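Local coordinates for putative esterase (Uncultured bacterium, PDB 7C4D), which probably hydrolyses carboxylic esters, as a marine bacterial esterase of the alpha/beta hydrolase fold, at residues Ile211-Ser225 with Glu238-Gly252. Numbering follows the deposited sequence.
Sequences IPVHVPALFLKGELS and EIFPDAKLVTIPGAG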
loop_
_atom_site.group_PDB
_atom_site.type_symbol
_atom_site.label_atom_id
_atom_site.label_comp_id
_atom_site.label_asym_id
_atom_site.label_seq_id
_atom_site.Cartn_x
_atom_site.Cartn_y
_atom_site.Cartn_z
ATOM N N ILE A 211 -20.351 0.584 11.268
ATOM C CA ILE A 211 -19.793 1.783 11.873
ATOM C C ILE A 211 -20.445 1.906 13.244
ATOM O O ILE A 211 -21.583 1.479 13.374
ATOM C CB ILE A 211 -20.174 2.982 10.985
ATOM C CG1 ILE A 211 -19.101 3.291 9.946
ATOM C CG2 ILE A 211 -20.556 4.222 11.788
ATOM C CD1 ILE A 211 -19.624 4.201 8.846
ATOM N N PRO A 212 -19.770 2.402 14.316
ATOM C CA PRO A 212 -18.338 2.737 14.291
ATOM C C PRO A 212 -17.436 1.513 14.467
ATOM O O PRO A 212 -17.873 0.477 14.993
ATOM C CB PRO A 212 -18.176 3.636 15.532
ATOM C CG PRO A 212 -19.218 3.096 16.518
ATOM C CD PRO A 212 -20.370 2.643 15.646
ATOM N N VAL A 213 -16.174 1.646 14.019
ATOM C CA VAL A 213 -15.174 0.621 14.287
ATOM C C VAL A 213 -14.446 1.004 15.577
ATOM O O VAL A 213 -13.868 2.095 15.660
ATOM C CB VAL A 213 -14.182 0.455 13.120
ATOM C CG1 VAL A 213 -13.224 -0.702 13.373
ATOM C CG2 VAL A 213 -14.868 0.271 11.782
ATOM N N HIS A 214 -14.458 0.085 16.550
ATOM C CA HIS A 214 -13.844 0.278 17.863
ATOM C C HIS A 214 -12.390 -0.206 17.868
ATOM O O HIS A 214 -12.022 -1.124 18.612
ATOM C CB HIS A 214 -14.649 -0.448 18.956
ATOM C CG HIS A 214 -16.078 -0.031 19.075
ATOM N ND1 HIS A 214 -16.459 1.181 19.625
ATOM C CD2 HIS A 214 -17.220 -0.661 18.727
ATOM C CE1 HIS A 214 -17.773 1.287 19.593
ATOM N NE2 HIS A 214 -18.264 0.163 19.053
ATOM N N VAL A 215 -11.559 0.407 17.015
ATOM C CA VAL A 215 -10.138 0.081 16.944
ATOM C C VAL A 215 -9.420 1.418 16.930
ATOM O O VAL A 215 -9.826 2.285 16.161
ATOM C CB VAL A 215 -9.760 -0.735 15.682
ATOM C CG1 VAL A 215 -8.251 -0.972 15.559
ATOM C CG2 VAL A 215 -10.504 -2.061 15.618
ATOM N N PRO A 216 -8.377 1.639 17.776
ATOM C CA PRO A 216 -7.559 2.855 17.686
ATOM C C PRO A 216 -6.882 2.991 16.317
ATOM O O PRO A 216 -6.239 2.070 15.862
ATOM C CB PRO A 216 -6.492 2.694 18.789
ATOM C CG PRO A 216 -7.058 1.652 19.728
ATOM C CD PRO A 216 -7.963 0.766 18.886
ATOM N N ALA A 217 -7.001 4.149 15.672
ATOM C CA ALA A 217 -6.432 4.309 14.356
ATOM C C ALA A 217 -5.611 5.595 14.299
ATOM O O ALA A 217 -5.966 6.601 14.904
ATOM C CB ALA A 217 -7.549 4.356 13.329
ATOM N N LEU A 218 -4.569 5.567 13.467
ATOM C CA LEU A 218 -3.729 6.735 13.193
ATOM C C LEU A 218 -3.697 6.985 11.683
ATOM O O LEU A 218 -3.370 6.078 10.922
ATOM C CB LEU A 218 -2.318 6.497 13.761
ATOM C CG LEU A 218 -1.239 7.524 13.360
ATOM C CD1 LEU A 218 -1.604 8.918 13.850
ATOM C CD2 LEU A 218 0.143 7.124 13.910
ATOM N N PHE A 219 -4.112 8.190 11.251
ATOM C CA PHE A 219 -3.979 8.617 9.865
ATOM C C PHE A 219 -2.763 9.538 9.783
ATOM O O PHE A 219 -2.704 10.590 10.434
ATOM C CB PHE A 219 -5.285 9.259 9.371
ATOM C CG PHE A 219 -6.413 8.273 9.184
ATOM C CD1 PHE A 219 -7.040 7.674 10.275
ATOM C CD2 PHE A 219 -6.800 7.867 7.905
ATOM C CE1 PHE A 219 -8.069 6.742 10.104
ATOM C CE2 PHE A 219 -7.796 6.903 7.731
ATOM C CZ PHE A 219 -8.434 6.348 8.827
ATOM N N LEU A 220 -1.772 9.115 8.996
ATOM C CA LEU A 220 -0.601 9.933 8.738
ATOM C C LEU A 220 -0.722 10.548 7.345
ATOM O O LEU A 220 -0.728 9.846 6.347
ATOM C CB LEU A 220 0.658 9.077 8.860
ATOM C CG LEU A 220 1.108 8.692 10.273
ATOM C CD1 LEU A 220 2.163 7.610 10.142
ATOM C CD2 LEU A 220 1.719 9.890 10.986
ATOM N N LYS A 221 -0.800 11.875 7.305
ATOM C CA LYS A 221 -0.952 12.677 6.107
ATOM C C LYS A 221 0.401 13.262 5.706
ATOM O O LYS A 221 1.133 13.756 6.550
ATOM C CB LYS A 221 -1.842 13.868 6.457
ATOM C CG LYS A 221 -2.289 14.668 5.249
ATOM C CD LYS A 221 -2.735 16.074 5.545
ATOM C CE LYS A 221 -2.572 16.968 4.335
ATOM N NZ LYS A 221 -2.739 18.380 4.735
ATOM N N GLY A 222 0.756 13.177 4.423
ATOM C CA GLY A 222 1.886 13.953 3.922
ATOM C C GLY A 222 1.481 15.416 3.728
ATOM O O GLY A 222 0.411 15.705 3.180
ATOM N N GLU A 223 2.303 16.344 4.223
ATOM C CA GLU A 223 2.011 17.781 4.129
ATOM C C GLU A 223 1.777 18.203 2.674
ATOM O O GLU A 223 0.838 18.939 2.404
ATOM C CB GLU A 223 3.165 18.609 4.718
ATOM C CG GLU A 223 2.880 20.104 4.842
ATOM C CD GLU A 223 4.090 21.030 4.873
ATOM O OE1 GLU A 223 5.189 20.593 5.282
ATOM O OE2 GLU A 223 3.938 22.199 4.472
ATOM N N LEU A 224 2.641 17.733 1.755
ATOM C CA LEU A 224 2.628 18.129 0.351
ATOM C C LEU A 224 1.770 17.189 -0.498
ATOM O O LEU A 224 1.884 17.184 -1.713
ATOM C CB LEU A 224 4.065 18.138 -0.177
ATOM C CG LEU A 224 5.131 18.684 0.773
ATOM C CD1 LEU A 224 6.515 18.244 0.346
ATOM C CD2 LEU A 224 5.050 20.201 0.907
ATOM N N SER A 225 0.910 16.396 0.137
ATOM C CA SER A 225 -0.021 15.540 -0.577
ATOM C C SER A 225 -1.457 15.938 -0.244
ATOM O O SER A 225 -1.735 16.498 0.821
ATOM C CB SER A 225 0.246 14.096 -0.262
ATOM O OG SER A 225 -0.910 13.303 -0.467
ATOM N N GLU A 238 -16.386 9.365 11.478
ATOM C CA GLU A 238 -17.587 8.547 11.451
ATOM C C GLU A 238 -17.214 7.074 11.559
ATOM O O GLU A 238 -17.795 6.335 12.358
ATOM C CB GLU A 238 -18.293 8.823 10.125
ATOM C CG GLU A 238 -19.774 8.501 10.106
ATOM C CD GLU A 238 -20.325 8.614 8.692
ATOM O OE1 GLU A 238 -20.190 9.694 8.094
ATOM O OE2 GLU A 238 -20.827 7.604 8.167
ATOM N N ILE A 239 -16.224 6.644 10.765
ATOM C CA ILE A 239 -15.801 5.251 10.825
ATOM C C ILE A 239 -14.966 4.979 12.093
ATOM O O ILE A 239 -15.147 3.961 12.763
ATOM C CB ILE A 239 -15.019 4.908 9.541
ATOM C CG1 ILE A 239 -15.833 5.166 8.269
ATOM C CG2 ILE A 239 -14.461 3.500 9.588
ATOM C CD1 ILE A 239 -15.023 5.099 7.000
ATOM N N PHE A 240 -14.005 5.867 12.402
ATOM C CA PHE A 240 -13.082 5.687 13.524
ATOM C C PHE A 240 -13.177 6.900 14.452
ATOM O O PHE A 240 -12.449 7.870 14.245
ATOM C CB PHE A 240 -11.638 5.612 13.015
ATOM C CG PHE A 240 -11.346 4.467 12.075
ATOM C CD1 PHE A 240 -11.197 3.176 12.548
ATOM C CD2 PHE A 240 -11.225 4.682 10.717
ATOM C CE1 PHE A 240 -10.911 2.127 11.692
ATOM C CE2 PHE A 240 -10.967 3.628 9.856
ATOM C CZ PHE A 240 -10.810 2.349 10.345
ATOM N N PRO A 241 -14.118 6.922 15.431
ATOM C CA PRO A 241 -14.413 8.126 16.214
ATOM C C PRO A 241 -13.229 8.704 16.988
ATOM O O PRO A 241 -13.105 9.914 17.114
ATOM C CB PRO A 241 -15.516 7.651 17.165
ATOM C CG PRO A 241 -16.207 6.573 16.378
ATOM C CD PRO A 241 -15.039 5.825 15.763
ATOM N N ASP A 242 -12.336 7.831 17.443
ATOM C CA ASP A 242 -11.195 8.258 18.233
ATOM C C ASP A 242 -9.904 8.278 17.393
ATOM O O ASP A 242 -8.812 8.285 17.941
ATOM C CB ASP A 242 -11.122 7.394 19.497
ATOM C CG ASP A 242 -10.918 5.913 19.207
ATOM O OD1 ASP A 242 -11.438 5.436 18.182
ATOM O OD2 ASP A 242 -10.235 5.240 20.011
ATOM N N ALA A 243 -10.020 8.336 16.057
ATOM C CA ALA A 243 -8.883 8.356 15.165
ATOM C C ALA A 243 -7.985 9.564 15.446
ATOM O O ALA A 243 -8.472 10.640 15.749
ATOM C CB ALA A 243 -9.346 8.373 13.732
ATOM N N LYS A 244 -6.678 9.415 15.229
ATOM C CA LYS A 244 -5.827 10.591 15.301
ATOM C C LYS A 244 -5.283 10.853 13.909
ATOM O O LYS A 244 -5.054 9.903 13.169
ATOM C CB LYS A 244 -4.729 10.372 16.339
ATOM C CG LYS A 244 -5.201 10.407 17.792
ATOM C CD LYS A 244 -4.362 9.535 18.702
ATOM C CE LYS A 244 -4.446 9.905 20.168
ATOM N NZ LYS A 244 -3.627 11.107 20.458
ATOM N N LEU A 245 -5.151 12.140 13.559
ATOM C CA LEU A 245 -4.598 12.619 12.297
ATOM C C LEU A 245 -3.302 13.377 12.562
ATOM O O LEU A 245 -3.280 14.290 13.375
ATOM C CB LEU A 245 -5.591 13.576 11.648
ATOM C CG LEU A 245 -6.570 12.945 10.664
ATOM C CD1 LEU A 245 -7.707 12.281 11.406
ATOM C CD2 LEU A 245 -7.106 13.987 9.693
ATOM N N VAL A 246 -2.236 13.018 11.845
ATOM C CA VAL A 246 -0.946 13.626 12.079
ATOM C C VAL A 246 -0.347 13.922 10.709
ATOM O O VAL A 246 -0.288 13.039 9.856
ATOM C CB VAL A 246 -0.053 12.702 12.936
ATOM C CG1 VAL A 246 1.425 13.026 12.826
ATOM C CG2 VAL A 246 -0.483 12.650 14.401
ATOM N N THR A 247 0.101 15.168 10.520
ATOM C CA THR A 247 0.753 15.614 9.295
ATOM C C THR A 247 2.269 15.560 9.460
ATOM O O THR A 247 2.811 16.204 10.357
ATOM C CB THR A 247 0.242 17.008 8.911
ATOM O OG1 THR A 247 -1.158 16.869 8.647
ATOM C CG2 THR A 247 0.948 17.613 7.722
ATOM N N ILE A 248 2.941 14.758 8.616
ATOM C CA ILE A 248 4.398 14.736 8.575
ATOM C C ILE A 248 4.851 15.897 7.693
ATOM O O ILE A 248 4.564 15.869 6.493
ATOM C CB ILE A 248 4.909 13.403 8.002
ATOM C CG1 ILE A 248 4.475 12.203 8.848
ATOM C CG2 ILE A 248 6.409 13.443 7.755
ATOM C CD1 ILE A 248 5.015 10.872 8.358
ATOM N N PRO A 249 5.548 16.930 8.243
ATOM C CA PRO A 249 6.052 18.064 7.450
ATOM C C PRO A 249 6.971 17.699 6.283
ATOM O O PRO A 249 7.837 16.838 6.409
ATOM C CB PRO A 249 6.919 18.883 8.415
ATOM C CG PRO A 249 7.150 17.954 9.586
ATOM C CD PRO A 249 5.933 17.050 9.658
ATOM N N GLY A 250 6.747 18.347 5.132
ATOM C CA GLY A 250 7.664 18.250 4.009
ATOM C C GLY A 250 7.646 16.889 3.323
ATOM O O GLY A 250 8.610 16.541 2.649
ATOM N N ALA A 251 6.547 16.130 3.476
ATOM C CA ALA A 251 6.454 14.867 2.769
ATOM C C ALA A 251 5.197 14.825 1.911
ATOM O O ALA A 251 4.192 15.457 2.241
ATOM C CB ALA A 251 6.553 13.716 3.728
ATOM N N GLY A 252 5.314 14.125 0.769
ATOM C CA GLY A 252 4.218 13.939 -0.172
ATOM C C GLY A 252 3.467 12.639 0.104
ATOM O O GLY A 252 3.218 12.274 1.254
HETATM O O HOH W 1 -12.354 4.143 16.292
HETATM O O HOH W 2 -9.825 5.083 15.747
HETATM O O HOH W 3 -6.626 6.636 17.587
#
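Ile239 ends helix 232-239, and its carbonyl O takes a nearly straight hydrogen bond from Val213 N (2.8 Å). Its CG2 touches Val213 CG2 and also sits over one face of the Phe240 ring. On the opposite face of that ring lies Ala217 CB, a CH-pi contact 4.2 Å from the centroid. Phe240 has CG anti to its carbonyl carbon (chi1 -61°), which puts CD2 at the edge of the Phe219 ring, 3.8 Å from Phe219 CZ. The two ring planes meet at 56°. Pro241 CG packs on Pro212 CB. Waters bridge Asp242 O to Ala217 O and, less certainly, Asp242 OD1 to Val213 O and Val215 O. From Lys244 to Ile248 the chain pairs in parallel with strand 217-222. Lys244 N, Val246 N and Ile248 N bond to Ala217 O, Phe219 O and Lys221 O; Phe219 N and Lys221 N bond back. Leu245 CG meets Phe219 CB on the face covered by helix 232-239. Val246 CG1 lies beside Leu220 CD2 (3.6 Å), on the other face, covered by helix 260-270. After the strand, Gly250 N bonds to Glu223 OE1 (2.7 Å), and Ala251 O accepts from Leu224 N (2.8 Å). Gly252 packs against Ser225 CB, while Ser225 OG bonds to Asp120 OD2, Asp120 being probably the acid of a Ser-His-Asp triad. This is the right-handed beta-alpha-beta unit that closes the sheet edge in the alpha/beta hydrolase fold.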